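Local coordinates for protein Dye type peroxidase A (Streptomyces lividans 1326, PDB 6GZW) that uses a haem cofactor as a dye-decolourising peroxidase, a class of enzymes that reduces hydrogen peroxide at the expense of organic substrates such as dyes, at residues S91-T96 with Q101-L106; L236-Q241 with R247-G252. All coordinates share one frame; numbering follows the deposited sequence.

Interaction 1 of 2, residues S91-T96 with Q101-L106; sequences SFFGRT and QRPVAL
In the ferredoxin-like half of this dye-decolourising peroxidase that contains strand 83-89, the short helix 90-95 follows that strand directly, and Phe93 on it packs against the loop 101-106 that comes after it on the way to strand 126-132. The contact illustrates how one aromatic ring can tie a loop to a helix with no hydrogen bond between them. The backbone of Arg102 lies over one face of the Phe93 ring, its CA 4.0 Å from the ring centroid and 20° off the normal, a CH-pi contact shifted toward the CD2 side. The aliphatic start of the same arginine continues along the ring's root: Arg102 CB sits 3.8 Å from Phe93 CG, and Arg102 CG rests by Phe93 CD1. With Arg102 CG turned anti to the backbone N (chi1 -170°), the chain passes the ring before a bend at chi3, and the guanidinium plane ends 76° from the ring plane. Pro103 presents CD to the same face near the far end, 4.1 Å from Phe93 CZ. The opposite face is taken by a helix neighbour, Phe92 CD2, so the ring is sandwiched between its own helix and the loop. Replacing Phe93 by an alanine would probably open a gap between Phe92 and the loop and leave Arg102 CA and Pro103 CD without the surface they rest on. Beyond the two segments, Leu374 of helix 372-375 also touches Phe93, while Tyr220 of strand 219-228 meets Pro103 and Leu106. Within the loop, Leu106 N donates to Pro103 O at 3.1 Å, closing the turn that returns Leu106 to the aromatic side chain. There its methyl CD1 approaches Phe93 CE1 obliquely, at 3.5 Å.

Interaction 2 of 2, residues L236-Q241 with R247-G252; sequences LSLKAQ and RRKSDG
Lys249 reaches across to the first turn of helix 238-245, N-capped by Ser237, from the loop that follows this helix beside the haem pocket in the C-terminal Dyp-type region. From CB, which points toward the helix, the chain places Lys249 CG 3.9 Å from Leu238 CD1. The next carbon, Lys249 CD, lies between that leucine methyl, Leu238 CD1, at 3.6 Å and Gln241 OE1 at 3.2 Å, the leucine and lysine chains running antiparallel alongside one another. After a bend at chi3 (83°), Lys249 CE stays beside the same oxygen, Gln241 OE1, at 3.4 Å. There Lys249 NZ donates to Gln241 OE1 over 2.8 Å, from a position tilted 31° out of the amide carbonyl plane. NZ also bonds to Met179 O and to Thr71 O of the second subunit, so three oxygens grip the buried ammonium group and link helix, loop and dimer partner. The amide nitrogen of Gln241 is held as well, NE2 donating to Trp233 O, which fixes the rotation of the group. In the cap, Ser237 OG accepts from Ala240 N at 3.0 Å. On the loop side, Arg247, which touches the haem, directs NH1 in its guanidinium plane to Gly252 O. Arg248 grips Asp251 side-on: its NE meets OD1, and Arg248 NH2 meets the syn lone pair of Asp251 OD2 at 2.8 Å.

Overall arrangement
The two contacts show one principle at separate ends of a molecule: a short helix is joined to the loop just after it by a single long or flat side chain. Interaction 1 comes first along the chain, in the N-terminal Dyp-type region, and interaction 2 lies in the C-terminal one. Their centres are 43 Å apart on opposite sides of the chain's centre, with nearest atoms about 27 Å from each other. Strand 83-89 of the antiparallel sheet leads straight into helix 90-95, while strand 219-228 is followed by helix 230-233 and then helix 238-245. Only interaction 2 borders the haem and the second subunit; interaction 1 is packing within one chain.

Interaction 1 of 2, residues S91-T96 with Q101-L106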
loop_
_atom_site.group_PDB
_atom_site.type_symbol
_atom_site.label_atom_id
_atom_site.label_comp_id
_atom_site.label_asym_id
_atom_site.label_seq_id
_atom_site.Cartn_x
_atom_site.Cartn_y
_atom_site.Cartn_z
ATOM N N SER A 91 -2.216 -27.300 -10.968
ATOM C CA SER A 91 -2.176 -28.266 -9.871
ATOM C C SER A 91 -3.548 -28.598 -9.296
ATOM O O SER A 91 -3.747 -29.680 -8.774
ATOM C CB SER A 91 -1.240 -27.771 -8.767
ATOM O OG SER A 91 -1.651 -26.497 -8.315
ATOM N N PHE A 92 -4.506 -27.680 -9.398
ATOM C CA PHE A 92 -5.841 -27.898 -8.838
ATOM C C PHE A 92 -6.516 -29.208 -9.285
ATOM O O PHE A 92 -7.193 -29.883 -8.485
ATOM C CB PHE A 92 -6.733 -26.726 -9.232
ATOM C CG PHE A 92 -8.138 -26.807 -8.698
ATOM C CD1 PHE A 92 -8.446 -26.337 -7.420
ATOM C CD2 PHE A 92 -9.178 -27.331 -9.477
ATOM C CE1 PHE A 92 -9.756 -26.395 -6.930
ATOM C CE2 PHE A 92 -10.470 -27.401 -8.981
ATOM C CZ PHE A 92 -10.762 -26.937 -7.706
ATOM N N PHE A 93 -6.321 -29.558 -10.554
ATOM C CA PHE A 93 -7.137 -30.581 -11.229
ATOM C C PHE A 93 -6.740 -31.991 -10.762
ATOM O O PHE A 93 -7.610 -32.839 -10.532
ATOM C CB PHE A 93 -7.076 -30.348 -12.765
ATOM C CG PHE A 93 -7.670 -29.023 -13.167
ATOM C CD1 PHE A 93 -6.907 -27.844 -13.084
ATOM C CD2 PHE A 93 -9.011 -28.916 -13.495
ATOM C CE1 PHE A 93 -7.462 -26.618 -13.376
ATOM C CE2 PHE A 93 -9.584 -27.689 -13.809
ATOM C CZ PHE A 93 -8.805 -26.516 -13.728
ATOM N N GLY A 94 -5.447 -32.219 -10.557
ATOM C CA GLY A 94 -4.946 -33.473 -9.968
ATOM C C GLY A 94 -5.257 -33.675 -8.474
ATOM O O GLY A 94 -5.136 -34.805 -7.966
ATOM N N ARG A 95 -5.616 -32.594 -7.769
ATOM C CA ARG A 95 -6.032 -32.666 -6.364
ATOM C C ARG A 95 -7.534 -32.940 -6.172
ATOM O O ARG A 95 -7.963 -33.292 -5.071
ATOM C CB ARG A 95 -5.579 -31.401 -5.595
ATOM C CG ARG A 95 -4.164 -31.553 -5.033
ATOM C CD ARG A 95 -3.329 -30.291 -5.061
ATOM N NE ARG A 95 -1.912 -30.638 -4.905
ATOM C CZ ARG A 95 -0.874 -29.813 -5.061
ATOM N NH1 ARG A 95 -1.034 -28.528 -5.355
ATOM N NH2 ARG A 95 0.362 -30.290 -4.901
ATOM N N THR A 96 -8.320 -32.838 -7.242
ATOM C CA THR A 96 -9.771 -32.885 -7.158
ATOM C C THR A 96 -10.427 -33.935 -8.070
ATOM O O THR A 96 -11.645 -33.956 -8.179
ATOM C CB THR A 96 -10.361 -31.498 -7.487
ATOM O OG1 THR A 96 -9.801 -31.015 -8.722
ATOM C CG2 THR A 96 -10.042 -30.510 -6.351
ATOM N N GLN A 101 -10.859 -32.376 -17.067
ATOM C CA GLN A 101 -11.318 -30.988 -17.289
ATOM C C GLN A 101 -10.197 -29.916 -17.283
ATOM O O GLN A 101 -10.486 -28.713 -17.427
ATOM C CB GLN A 101 -12.336 -30.613 -16.210
ATOM C CG GLN A 101 -13.589 -31.467 -16.169
ATOM C CD GLN A 101 -14.454 -31.355 -17.404
ATOM O OE1 GLN A 101 -14.321 -30.434 -18.228
ATOM N NE2 GLN A 101 -15.359 -32.316 -17.546
ATOM N N ARG A 102 -8.946 -30.346 -17.120
ATOM C CA ARG A 102 -7.811 -29.429 -17.077
ATOM C C ARG A 102 -7.573 -28.887 -18.481
ATOM O O ARG A 102 -7.301 -29.680 -19.382
ATOM C CB ARG A 102 -6.554 -30.152 -16.599
ATOM C CG ARG A 102 -5.394 -29.224 -16.298
ATOM C CD ARG A 102 -4.161 -29.996 -15.901
ATOM N NE ARG A 102 -3.554 -30.603 -17.086
ATOM C CZ ARG A 102 -3.593 -31.898 -17.425
ATOM N NH1 ARG A 102 -4.177 -32.822 -16.657
ATOM N NH2 ARG A 102 -3.007 -32.283 -18.560
ATOM N N PRO A 103 -7.667 -27.553 -18.686
ATOM C CA PRO A 103 -7.435 -27.040 -20.052
ATOM C C PRO A 103 -5.987 -27.195 -20.485
ATOM O O PRO A 103 -5.077 -27.102 -19.635
ATOM C CB PRO A 103 -7.831 -25.563 -19.954
ATOM C CG PRO A 103 -8.559 -25.401 -18.626
ATOM C CD PRO A 103 -7.991 -26.467 -17.743
ATOM N N VAL A 104 -5.769 -27.434 -21.787
ATOM C CA VAL A 104 -4.417 -27.477 -22.383
ATOM C C VAL A 104 -3.722 -26.123 -22.137
ATOM O O VAL A 104 -2.481 -26.053 -21.998
ATOM C CB VAL A 104 -4.460 -27.772 -23.913
ATOM C CG1 VAL A 104 -3.090 -27.588 -24.560
ATOM C CG2 VAL A 104 -4.961 -29.184 -24.169
ATOM N N ALA A 105 -4.528 -25.069 -22.098
ATOM C CA ALA A 105 -4.011 -23.704 -21.858
ATOM C C ALA A 105 -3.274 -23.550 -20.536
ATOM O O ALA A 105 -2.476 -22.624 -20.391
ATOM C CB ALA A 105 -5.118 -22.686 -21.940
ATOM N N LEU A 106 -3.531 -24.429 -19.571
ATOM C CA LEU A 106 -2.782 -24.417 -18.305
ATOM C C LEU A 106 -1.474 -25.176 -18.315
ATOM O O LEU A 106 -0.800 -25.240 -17.262
ATOM C CB LEU A 106 -3.639 -24.910 -17.130
ATOM C CG LEU A 106 -4.843 -24.061 -16.742
ATOM C CD1 LEU A 106 -5.487 -24.688 -15.528
ATOM C CD2 LEU A 106 -4.470 -22.605 -16.443
#

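Interaction 2 of 2, residues L236-Q241 with R247-G252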
loop_
_atom_site.group_PDB
_atom_site.type_symbol
_atom_site.label_atom_id
_atom_site.label_comp_id
_atom_site.label_asym_id
_atom_site.label_seq_id
_atom_site.Cartn_x
_atom_site.Cartn_y
_atom_site.Cartn_z
ATOM N N LEU A 236 20.731 5.601 -15.691
ATOM C CA LEU A 236 20.736 5.837 -17.137
ATOM C C LEU A 236 20.324 7.274 -17.457
ATOM O O LEU A 236 19.537 7.901 -16.743
ATOM C CB LEU A 236 19.780 4.896 -17.857
ATOM C CG LEU A 236 20.012 3.397 -17.715
ATOM C CD1 LEU A 236 18.928 2.683 -18.515
ATOM C CD2 LEU A 236 21.395 2.962 -18.154
ATOM N N SER A 237 20.868 7.805 -18.552
ATOM C CA SER A 237 20.357 9.043 -19.121
ATOM C C SER A 237 18.903 8.860 -19.571
ATOM O O SER A 237 18.465 7.734 -19.799
ATOM C CB SER A 237 21.186 9.466 -20.343
ATOM O OG SER A 237 20.971 8.574 -21.403
ATOM N N LEU A 238 18.212 9.984 -19.730
ATOM C CA LEU A 238 16.875 9.996 -20.306
ATOM C C LEU A 238 16.880 9.359 -21.687
ATOM O O LEU A 238 16.021 8.537 -21.998
ATOM C CB LEU A 238 16.288 11.409 -20.407
ATOM C CG LEU A 238 14.865 11.510 -21.005
ATOM C CD1 LEU A 238 13.907 10.743 -20.107
ATOM C CD2 LEU A 238 14.402 12.951 -21.187
ATOM N N LYS A 239 17.857 9.734 -22.506
ATOM C CA LYS A 239 17.902 9.219 -23.859
ATOM C C LYS A 239 18.028 7.693 -23.826
ATOM O O LYS A 239 17.365 6.991 -24.601
ATOM C CB LYS A 239 19.036 9.874 -24.666
ATOM C CG LYS A 239 18.975 9.617 -26.154
ATOM N N ALA A 240 18.841 7.176 -22.917
ATOM C CA ALA A 240 19.045 5.743 -22.827
ATOM C C ALA A 240 17.762 5.039 -22.394
ATOM O O ALA A 240 17.408 4.006 -22.926
ATOM C CB ALA A 240 20.180 5.413 -21.890
ATOM N N GLN A 241 17.060 5.649 -21.460
ATOM C CA GLN A 241 15.815 5.057 -20.964
ATOM C C GLN A 241 14.729 5.044 -22.035
ATOM O O GLN A 241 13.959 4.074 -22.120
ATOM C CB GLN A 241 15.329 5.814 -19.743
ATOM C CG GLN A 241 16.144 5.591 -18.494
ATOM C CD GLN A 241 15.515 6.266 -17.276
ATOM O OE1 GLN A 241 14.622 7.109 -17.411
ATOM N NE2 GLN A 241 16.005 5.934 -16.080
ATOM N N ARG A 247 9.428 4.819 -26.485
ATOM C CA ARG A 247 8.446 5.849 -26.238
ATOM C C ARG A 247 9.009 6.846 -25.222
ATOM O O ARG A 247 9.840 6.496 -24.387
ATOM C CB ARG A 247 7.152 5.257 -25.674
ATOM C CG ARG A 247 6.341 4.502 -26.701
ATOM C CD ARG A 247 5.148 3.767 -26.125
ATOM N NE ARG A 247 4.351 3.099 -27.164
ATOM C CZ ARG A 247 3.476 3.714 -27.971
ATOM N NH1 ARG A 247 3.269 5.018 -27.900
ATOM N NH2 ARG A 247 2.769 2.991 -28.862
ATOM N N ARG A 248 8.576 8.093 -25.326
ATOM C CA ARG A 248 9.039 9.155 -24.469
ATOM C C ARG A 248 8.442 9.020 -23.072
ATOM O O ARG A 248 7.287 8.614 -22.910
ATOM C CB ARG A 248 8.634 10.519 -25.038
ATOM C CG ARG A 248 9.164 10.788 -26.439
ATOM C CD ARG A 248 9.141 12.273 -26.776
ATOM N NE ARG A 248 7.794 12.806 -27.032
ATOM C CZ ARG A 248 7.313 13.169 -28.228
ATOM N NH1 ARG A 248 8.044 13.038 -29.344
ATOM N NH2 ARG A 248 6.083 13.680 -28.316
ATOM N N LYS A 249 9.220 9.407 -22.071
ATOM C CA LYS A 249 8.754 9.373 -20.682
ATOM C C LYS A 249 7.771 10.503 -20.406
ATOM O O LYS A 249 6.807 10.302 -19.649
ATOM C CB LYS A 249 9.923 9.435 -19.693
ATOM C CG LYS A 249 10.888 8.264 -19.811
ATOM C CD LYS A 249 11.849 8.152 -18.626
ATOM C CE LYS A 249 11.235 7.442 -17.442
ATOM N NZ LYS A 249 12.100 7.563 -16.250
ATOM N N SER A 250 7.999 11.676 -20.992
ATOM C CA SER A 250 7.146 12.833 -20.686
ATOM C C SER A 250 5.659 12.570 -21.001
ATOM O O SER A 250 4.778 12.824 -20.181
ATOM C CB SER A 250 7.635 14.080 -21.434
ATOM O OG SER A 250 7.760 13.822 -22.820
ATOM N N ASP A 251 5.409 12.087 -22.214
ATOM C CA ASP A 251 4.039 11.994 -22.756
ATOM C C ASP A 251 3.668 10.635 -23.342
ATOM O O ASP A 251 2.541 10.456 -23.806
ATOM C CB ASP A 251 3.832 13.110 -23.791
ATOM C CG ASP A 251 4.707 12.951 -25.039
ATOM O OD1 ASP A 251 5.530 12.018 -25.133
ATOM O OD2 ASP A 251 4.586 13.797 -25.952
ATOM N N GLY A 252 4.595 9.680 -23.319
ATOM C CA GLY A 252 4.338 8.345 -23.858
ATOM C C GLY A 252 4.273 8.229 -25.357
ATOM O O GLY A 252 3.923 7.176 -25.866
#